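Local coordinates for protein alpha-1,4-endofucoidanase (Mariniflexile fucanivorans, PDB 6DLH) that hydrolyses internal alpha-1,4-fucosidic linkages of fucoidan with retention of configuration, as a family 107 glycoside hydrolase carrying immunoglobulin-like domains, at residues D564-L577 against D597-D609. Residues are numbered along the deposited sequence; the frame is centred on the assembly and turned at random.
With CA (calcium ion), chain G.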
# COMPACT_ATOMS: atom_id res chain seq x y z
N ASP A 564 4.67 -25.59 -4.08
CA ASP A 564 5.94 -25.33 -4.73
C ASP A 564 5.93 -23.92 -5.31
O ASP A 564 4.89 -23.45 -5.76
CB ASP A 564 6.25 -26.36 -5.82
CG ASP A 564 6.36 -27.80 -5.32
OD1 ASP A 564 6.86 -27.99 -4.19
OD2 ASP A 564 5.95 -28.71 -6.05
N VAL A 565 7.11 -23.27 -5.29
CA VAL A 565 7.33 -21.97 -5.91
C VAL A 565 7.13 -22.10 -7.42
O VAL A 565 7.62 -23.05 -8.03
CB VAL A 565 8.71 -21.39 -5.55
CG1 VAL A 565 9.86 -22.35 -5.82
CG2 VAL A 565 8.97 -20.04 -6.21
N LEU A 566 6.41 -21.14 -8.01
CA LEU A 566 5.96 -21.24 -9.39
C LEU A 566 6.54 -20.12 -10.24
O LEU A 566 6.77 -19.01 -9.76
CB LEU A 566 4.43 -21.19 -9.44
CG LEU A 566 3.70 -22.28 -8.65
CD1 LEU A 566 2.20 -22.14 -8.80
CD2 LEU A 566 4.16 -23.67 -9.08
N THR A 567 6.75 -20.43 -11.53
CA THR A 567 7.16 -19.47 -12.55
C THR A 567 6.15 -19.51 -13.69
O THR A 567 5.75 -20.58 -14.13
CB THR A 567 8.55 -19.83 -13.10
OG1 THR A 567 9.43 -20.01 -11.98
CG2 THR A 567 9.10 -18.80 -14.07
N ILE A 568 5.75 -18.31 -14.14
CA ILE A 568 4.86 -18.16 -15.28
C ILE A 568 5.66 -17.57 -16.44
O ILE A 568 6.47 -16.67 -16.24
CB ILE A 568 3.65 -17.28 -14.94
CG1 ILE A 568 2.83 -17.87 -13.79
CG2 ILE A 568 2.79 -17.02 -16.17
CD1 ILE A 568 1.74 -16.96 -13.30
N THR A 569 5.41 -18.10 -17.64
CA THR A 569 6.06 -17.67 -18.86
C THR A 569 4.99 -17.50 -19.93
O THR A 569 4.05 -18.29 -20.01
CB THR A 569 7.06 -18.73 -19.36
OG1 THR A 569 7.84 -19.18 -18.25
CG2 THR A 569 7.96 -18.24 -20.47
N LYS A 570 5.14 -16.44 -20.72
CA LYS A 570 4.42 -16.31 -21.98
C LYS A 570 5.20 -17.11 -23.02
O LYS A 570 6.39 -16.89 -23.19
CB LYS A 570 4.35 -14.83 -22.36
CG LYS A 570 3.88 -14.53 -23.78
CD LYS A 570 3.81 -13.04 -24.05
CE LYS A 570 3.51 -12.71 -25.49
NZ LYS A 570 3.69 -11.27 -25.77
N THR A 571 4.51 -18.05 -23.69
CA THR A 571 5.18 -18.95 -24.62
C THR A 571 4.80 -18.67 -26.07
O THR A 571 5.52 -19.10 -26.98
CB THR A 571 5.08 -20.43 -24.20
OG1 THR A 571 3.71 -20.82 -24.19
CG2 THR A 571 5.72 -20.74 -22.87
N SER A 572 3.71 -17.95 -26.31
CA SER A 572 3.33 -17.61 -27.67
C SER A 572 2.29 -16.50 -27.68
O SER A 572 1.67 -16.24 -26.65
CB SER A 572 2.82 -18.82 -28.41
OG SER A 572 1.54 -19.20 -27.93
N GLY A 573 2.08 -15.89 -28.86
CA GLY A 573 1.07 -14.86 -29.05
C GLY A 573 1.71 -13.53 -29.44
O GLY A 573 2.94 -13.44 -29.49
N PRO A 574 0.91 -12.47 -29.72
CA PRO A 574 1.44 -11.15 -30.08
C PRO A 574 2.40 -10.53 -29.06
O PRO A 574 2.32 -10.83 -27.87
CB PRO A 574 0.19 -10.27 -30.18
CG PRO A 574 -0.92 -11.25 -30.51
CD PRO A 574 -0.56 -12.49 -29.72
N ASP A 575 3.28 -9.64 -29.55
CA ASP A 575 4.43 -9.17 -28.80
C ASP A 575 4.01 -8.20 -27.69
O ASP A 575 4.68 -8.12 -26.66
CB ASP A 575 5.47 -8.51 -29.71
CG ASP A 575 6.07 -9.44 -30.76
OD1 ASP A 575 6.81 -10.37 -30.37
OD2 ASP A 575 5.79 -9.23 -31.95
N TRP A 576 2.91 -7.46 -27.90
CA TRP A 576 2.55 -6.31 -27.08
C TRP A 576 2.35 -6.67 -25.61
O TRP A 576 2.65 -5.86 -24.73
CB TRP A 576 1.33 -5.57 -27.64
CG TRP A 576 0.03 -6.30 -27.48
CD1 TRP A 576 -0.60 -7.06 -28.42
CD2 TRP A 576 -0.83 -6.31 -26.32
NE1 TRP A 576 -1.78 -7.55 -27.93
CE2 TRP A 576 -1.95 -7.11 -26.64
CE3 TRP A 576 -0.76 -5.74 -25.05
CZ2 TRP A 576 -2.98 -7.35 -25.74
CZ3 TRP A 576 -1.78 -5.97 -24.15
CH2 TRP A 576 -2.88 -6.76 -24.49
N LEU A 577 1.83 -7.88 -25.33
CA LEU A 577 1.55 -8.28 -23.97
C LEU A 577 2.86 -8.53 -23.22
O LEU A 577 3.72 -9.28 -23.68
CB LEU A 577 0.64 -9.52 -23.97
CG LEU A 577 0.09 -9.95 -22.61
CD1 LEU A 577 -0.89 -8.92 -22.06
CD2 LEU A 577 -0.57 -11.32 -22.69
N ASP A 597 -3.52 -4.46 -33.33
CA ASP A 597 -3.76 -5.60 -32.45
C ASP A 597 -5.26 -5.81 -32.23
O ASP A 597 -5.64 -6.72 -31.49
CB ASP A 597 -2.98 -5.49 -31.14
CG ASP A 597 -1.47 -5.50 -31.32
OD1 ASP A 597 -0.94 -6.51 -31.83
OD2 ASP A 597 -0.83 -4.49 -30.94
N ALA A 598 -6.09 -4.99 -32.89
CA ALA A 598 -7.54 -5.01 -32.72
C ALA A 598 -8.11 -6.41 -32.93
O ALA A 598 -7.59 -7.18 -33.74
CB ALA A 598 -8.17 -4.02 -33.67
N GLY A 599 -9.17 -6.72 -32.17
CA GLY A 599 -9.85 -8.01 -32.25
C GLY A 599 -9.33 -9.01 -31.22
O GLY A 599 -8.61 -8.64 -30.29
N GLU A 600 -9.69 -10.29 -31.42
CA GLU A 600 -9.41 -11.36 -30.48
C GLU A 600 -7.92 -11.73 -30.53
O GLU A 600 -7.43 -12.19 -31.56
CB GLU A 600 -10.31 -12.56 -30.76
N ASN A 601 -7.23 -11.53 -29.40
CA ASN A 601 -5.82 -11.89 -29.26
C ASN A 601 -5.71 -13.16 -28.42
O ASN A 601 -6.40 -13.31 -27.41
CB ASN A 601 -4.99 -10.77 -28.64
CG ASN A 601 -4.80 -9.57 -29.53
OD1 ASN A 601 -3.67 -9.14 -29.76
ND2 ASN A 601 -5.89 -8.99 -30.02
N SER A 602 -4.80 -14.05 -28.83
CA SER A 602 -4.63 -15.35 -28.20
C SER A 602 -3.18 -15.53 -27.77
O SER A 602 -2.26 -15.08 -28.46
CB SER A 602 -5.07 -16.44 -29.16
OG SER A 602 -5.52 -17.58 -28.45
N PHE A 603 -2.97 -16.19 -26.61
CA PHE A 603 -1.66 -16.32 -26.00
C PHE A 603 -1.56 -17.66 -25.27
O PHE A 603 -2.55 -18.16 -24.74
CB PHE A 603 -1.43 -15.21 -24.97
CG PHE A 603 -1.66 -13.80 -25.46
CD1 PHE A 603 -2.92 -13.21 -25.36
CD2 PHE A 603 -0.63 -13.06 -26.00
CE1 PHE A 603 -3.13 -11.91 -25.81
CE2 PHE A 603 -0.84 -11.76 -26.45
CZ PHE A 603 -2.09 -11.19 -26.36
N THR A 604 -0.34 -18.22 -25.21
CA THR A 604 -0.09 -19.39 -24.39
C THR A 604 0.69 -18.97 -23.14
O THR A 604 1.65 -18.20 -23.24
CB THR A 604 0.62 -20.51 -25.16
OG1 THR A 604 -0.20 -20.88 -26.27
CG2 THR A 604 0.89 -21.74 -24.33
N PHE A 605 0.29 -19.52 -21.98
CA PHE A 605 0.99 -19.26 -20.73
C PHE A 605 1.35 -20.58 -20.04
O PHE A 605 0.51 -21.46 -19.86
CB PHE A 605 0.20 -18.27 -19.86
CG PHE A 605 0.40 -16.83 -20.24
CD1 PHE A 605 -0.33 -16.25 -21.28
CD2 PHE A 605 1.35 -16.05 -19.59
CE1 PHE A 605 -0.13 -14.92 -21.64
CE2 PHE A 605 1.54 -14.72 -19.95
CZ PHE A 605 0.81 -14.16 -20.98
N ASN A 606 2.63 -20.71 -19.66
CA ASN A 606 3.10 -21.87 -18.92
C ASN A 606 3.21 -21.51 -17.44
O ASN A 606 3.70 -20.44 -17.11
CB ASN A 606 4.43 -22.39 -19.46
CG ASN A 606 4.90 -23.65 -18.75
OD1 ASN A 606 4.47 -24.76 -19.08
ND2 ASN A 606 5.77 -23.49 -17.77
N VAL A 607 2.76 -22.42 -16.57
CA VAL A 607 3.04 -22.35 -15.15
C VAL A 607 3.85 -23.59 -14.77
O VAL A 607 3.42 -24.71 -15.07
CB VAL A 607 1.75 -22.22 -14.31
CG1 VAL A 607 0.81 -23.40 -14.50
CG2 VAL A 607 2.04 -22.01 -12.83
N SER A 608 5.00 -23.38 -14.12
CA SER A 608 5.92 -24.47 -13.80
C SER A 608 6.29 -24.44 -12.32
O SER A 608 6.26 -23.38 -11.70
CB SER A 608 7.14 -24.38 -14.68
OG SER A 608 8.20 -25.15 -14.11
N ASP A 609 6.64 -25.61 -11.76
CA ASP A 609 7.18 -25.67 -10.42
C ASP A 609 8.66 -26.05 -10.47
O ASP A 609 9.25 -26.43 -9.45
CB ASP A 609 6.34 -26.54 -9.47
CG ASP A 609 6.34 -28.03 -9.78
OD1 ASP A 609 7.21 -28.47 -10.58
OD2 ASP A 609 5.46 -28.75 -9.21
CA CA G . 4.04 -29.38 -7.50
O HOH W 1 2.07 -7.22 -30.54
O HOH W 2 5.56 -31.45 -7.75
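Two carboxylates meet on one calcium ion at the end of an antiparallel strand pair of an immunoglobulin-like domain, where strand 567-572 starts and strand 599-608 finishes: Asp564 OD2 binds the metal at 2.5 Å and Asp609 OD2 at 2.3 Å, the carboxylate planes 75° apart. The ion probably offsets the repulsion between the two carboxylates; Gly528, Asp560, Glu562 and a water complete the site. From there the strands pair regularly through Thr567 with Ser608 and Thr569 with Asn606, until a beta bulge at Thr571 shifts the register by one. Past it, Ser572 OG and Thr604 OG1 share a hydrogen bond of 2.9 Å. On the buried face, which Leu589 of strand 586-590 helps cover, Leu577 drops CD2 over the centre of the Phe603 ring, 3.7 Å from its centroid, and brings the same methyl to the edge of Phe605. Lys570 lays its CA over a face of Phe605; with CG anti to the backbone N (chi1 168°) and an extended chain, its NZ reaches Leu577 O at 2.9 Å, on a lone pair in the carbonyl plane. Phe603 directs its edge at the face of the Trp576 five-membered ring in an offset edge-to-face pair, planes at 82°. Were Trp576 replaced by an alanine, Phe603 would probably lose the ring face its edge meets, and Asn601 OD1 its indole donor. Asn601 is held from its other end by ND2, bonded to Asp597 O at 2.7 Å, while Trp576 NE1 reaches Asn601 OD1 at 3.1 Å, nearly straight and in the indole plane but from above the plane of the amide carbonyl.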